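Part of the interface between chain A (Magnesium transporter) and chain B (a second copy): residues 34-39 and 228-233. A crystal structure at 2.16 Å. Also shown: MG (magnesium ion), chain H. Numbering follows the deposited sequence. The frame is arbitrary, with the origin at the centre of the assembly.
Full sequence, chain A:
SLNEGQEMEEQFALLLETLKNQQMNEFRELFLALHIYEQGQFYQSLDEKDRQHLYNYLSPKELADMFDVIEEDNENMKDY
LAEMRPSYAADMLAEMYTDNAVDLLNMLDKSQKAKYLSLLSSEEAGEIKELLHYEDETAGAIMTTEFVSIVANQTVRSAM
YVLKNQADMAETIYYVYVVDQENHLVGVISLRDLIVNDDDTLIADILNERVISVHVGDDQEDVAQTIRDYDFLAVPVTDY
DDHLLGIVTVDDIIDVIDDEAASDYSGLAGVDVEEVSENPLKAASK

Chain A, residues 34-39: LHIYEQ
Chain B (228-233) RDYDFL

This is a small, mainly aromatic contact in which Tyr B230 packs against His A35 with its edge and against Tyr A37 with its face, and anchors its hydroxyl on Glu A38. The two stretches together bury 345 Å², most of it on Tyr B230, Tyr A37, His A35 and Asp B229.

In chain A, Leu A34 and His A35 are extended (phi/psi -82/149 and -67/147). A helix starts at Ile A36, with His A35 at the N-cap position. Gln A39 N donates to His A35 O at 3.0 Å. Gln A39 NE2 reaches back to Leu A34 O at 2.7 Å, so this buried side chain braces the turn rather than the interface.

In chain B, Arg B228 and Asp B229 are helical, and Tyr B230 follows at -85/2. Asp B231 leaves the helix with positive phi (50/49), and Phe B232 is extended (-89/148). The nearest CA atoms across the stretches are Tyr A37 CA and Tyr B230 CA, 5.9 Å apart.

Tyr B230 has chi1 -68° (m) and chi2 -94°. Its CA-to-CB bond points sideways to chain A. Its edge meets the face of His A35, with centroids 4.8 Å apart and planes at 69°; His A35 CG lies 3.5 Å from Tyr B230 CD1. Its own face receives the edge of Tyr A37, with centroids 5.1 Å apart and planes at 60°. Tyr B230 OH donates a hydrogen bond to Glu A38 OE2 at 3.1 Å. Tyrosine suits this place because it offers an edge, a face and a polar tip.

The CA-to-CB bonds of His A35 (chi1 173°, t; chi2 106°) and Tyr A37 (chi1 165°, t; chi2 75°) both point toward chain B. His A35 CE1 is 3.1 Å from Tyr B230 O and 3.8 Å from Phe B232 CE1. Asp B229 CB sits over the Tyr A37 face, 3.6 Å from the ring centroid and 10° off its normal. Asp B229 is rotamer m (chi1 -72°), and its OD2 lies 3.4 Å from Tyr A37 OH.

Glu A38 is m, t (chi1 -55°, chi2 -179°). Its CA-to-CB bond points sideways, but the carboxylate comes nearer chain B. Glu A38 OE1 accepts a weak hydrogen bond from His A35 N at 3.4 Å.

Water 1 links the chains. It lies 3.3 Å from His A35 NE2 and donates to Asp B229 O at 2.9 Å. Beside the contact, magnesium binds Arg B228 O at 2.1 Å and Asp B231 OD1 at 2.2 Å, with four waters completing six ligands.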

# COMPACT_ATOMS: atom_id res chain seq x y z
N LEU A 34 6.41 -4.04 19.82
CA LEU A 34 5.29 -3.16 19.49
C LEU A 34 5.52 -2.55 18.10
O LEU A 34 6.65 -2.32 17.69
CB LEU A 34 5.20 -2.02 20.50
CG LEU A 34 4.90 -2.25 21.99
CD1 LEU A 34 5.14 -0.96 22.74
CD2 LEU A 34 3.46 -2.71 22.17
N HIS A 35 4.42 -2.28 17.40
CA HIS A 35 4.45 -1.63 16.09
C HIS A 35 4.93 -0.21 16.38
O HIS A 35 4.63 0.34 17.43
CB HIS A 35 3.03 -1.61 15.51
CG HIS A 35 2.90 -0.83 14.24
ND1 HIS A 35 2.74 -1.43 13.01
CD2 HIS A 35 2.89 0.50 14.02
CE1 HIS A 35 2.64 -0.50 12.08
NE2 HIS A 35 2.73 0.68 12.66
N ILE A 36 5.68 0.40 15.46
CA ILE A 36 6.19 1.75 15.69
C ILE A 36 5.17 2.79 16.12
O ILE A 36 5.52 3.74 16.80
CB ILE A 36 6.96 2.29 14.46
CG1 ILE A 36 6.11 2.15 13.20
CG2 ILE A 36 8.30 1.57 14.34
CD1 ILE A 36 6.68 2.89 12.01
N TYR A 37 3.90 2.63 15.72
CA TYR A 37 2.87 3.59 16.13
C TYR A 37 2.55 3.42 17.61
O TYR A 37 2.28 4.39 18.31
CB TYR A 37 1.58 3.41 15.34
CG TYR A 37 0.40 4.12 15.98
CD1 TYR A 37 0.26 5.51 15.90
CD2 TYR A 37 -0.55 3.41 16.71
CE1 TYR A 37 -0.81 6.17 16.53
CE2 TYR A 37 -1.61 4.06 17.34
CZ TYR A 37 -1.74 5.43 17.25
OH TYR A 37 -2.79 6.05 17.86
N GLU A 38 2.55 2.17 18.08
CA GLU A 38 2.27 1.91 19.49
C GLU A 38 3.49 2.40 20.29
O GLU A 38 3.36 2.91 21.40
CB GLU A 38 2.02 0.41 19.71
CG GLU A 38 0.91 -0.14 18.84
CD GLU A 38 0.63 -1.62 19.07
OE1 GLU A 38 1.59 -2.42 19.23
OE2 GLU A 38 -0.56 -2.00 19.06
N GLN A 39 4.68 2.24 19.70
CA GLN A 39 5.90 2.71 20.34
C GLN A 39 5.77 4.22 20.55
O GLN A 39 6.17 4.74 21.60
CB GLN A 39 7.12 2.42 19.45
CG GLN A 39 7.55 0.96 19.45
CD GLN A 39 8.65 0.66 18.44
OE1 GLN A 39 9.51 1.50 18.18
NE2 GLN A 39 8.62 -0.54 17.88
N ARG B 228 -4.85 4.45 9.08
CA ARG B 228 -4.17 5.73 9.11
C ARG B 228 -3.04 5.71 10.16
O ARG B 228 -1.92 6.10 9.87
CB ARG B 228 -5.23 6.81 9.44
CG ARG B 228 -4.73 8.20 9.68
CD ARG B 228 -5.92 9.11 10.01
NE ARG B 228 -6.74 9.44 8.84
CZ ARG B 228 -8.06 9.28 8.79
NH1 ARG B 228 -8.72 8.79 9.83
NH2 ARG B 228 -8.73 9.62 7.70
N ASP B 229 -3.32 5.23 11.36
CA ASP B 229 -2.29 5.19 12.40
C ASP B 229 -1.15 4.19 12.18
O ASP B 229 0.02 4.53 12.33
CB ASP B 229 -2.93 4.93 13.76
CG ASP B 229 -3.70 6.13 14.27
OD1 ASP B 229 -3.33 7.27 13.90
OD2 ASP B 229 -4.66 5.94 15.06
N TYR B 230 -1.50 2.96 11.82
CA TYR B 230 -0.49 1.92 11.62
C TYR B 230 0.14 1.89 10.24
O TYR B 230 0.98 1.03 9.97
CB TYR B 230 -1.09 0.55 11.91
CG TYR B 230 -1.45 0.34 13.36
CD1 TYR B 230 -0.56 -0.28 14.24
CD2 TYR B 230 -2.68 0.77 13.86
CE1 TYR B 230 -0.88 -0.48 15.58
CE2 TYR B 230 -3.01 0.58 15.20
CZ TYR B 230 -2.11 -0.05 16.05
OH TYR B 230 -2.45 -0.24 17.37
N ASP B 231 -0.26 2.83 9.38
CA ASP B 231 0.24 2.89 8.00
C ASP B 231 0.16 1.53 7.29
O ASP B 231 1.14 1.09 6.68
CB ASP B 231 1.68 3.40 7.99
CG ASP B 231 1.79 4.79 8.55
OD1 ASP B 231 0.82 5.52 8.37
OD2 ASP B 231 2.83 5.15 9.17
N PHE B 232 -1.00 0.88 7.37
CA PHE B 232 -1.18 -0.43 6.76
C PHE B 232 -1.66 -0.36 5.32
O PHE B 232 -2.41 0.54 4.95
CB PHE B 232 -2.21 -1.26 7.53
CG PHE B 232 -1.75 -1.73 8.89
CD1 PHE B 232 -0.43 -2.09 9.11
CD2 PHE B 232 -2.68 -1.90 9.92
CE1 PHE B 232 -0.03 -2.61 10.33
CE2 PHE B 232 -2.29 -2.43 11.14
CZ PHE B 232 -0.97 -2.79 11.35
N LEU B 233 -1.24 -1.34 4.52
CA LEU B 233 -1.66 -1.44 3.13
C LEU B 233 -2.99 -2.15 3.18
O LEU B 233 -3.82 -2.00 2.29
CB LEU B 233 -0.69 -2.29 2.31
CG LEU B 233 0.75 -1.82 2.17
CD1 LEU B 233 1.56 -2.87 1.41
CD2 LEU B 233 0.78 -0.48 1.45
MG MG H . -0.42 7.24 8.92
O HOH W 1 2.68 3.78 11.59
O HOH W 2 0.60 7.07 11.04
O HOH W 3 1.07 8.74 8.23
O HOH W 4 -1.45 7.37 6.90
O HOH W 5 -1.74 9.15 9.52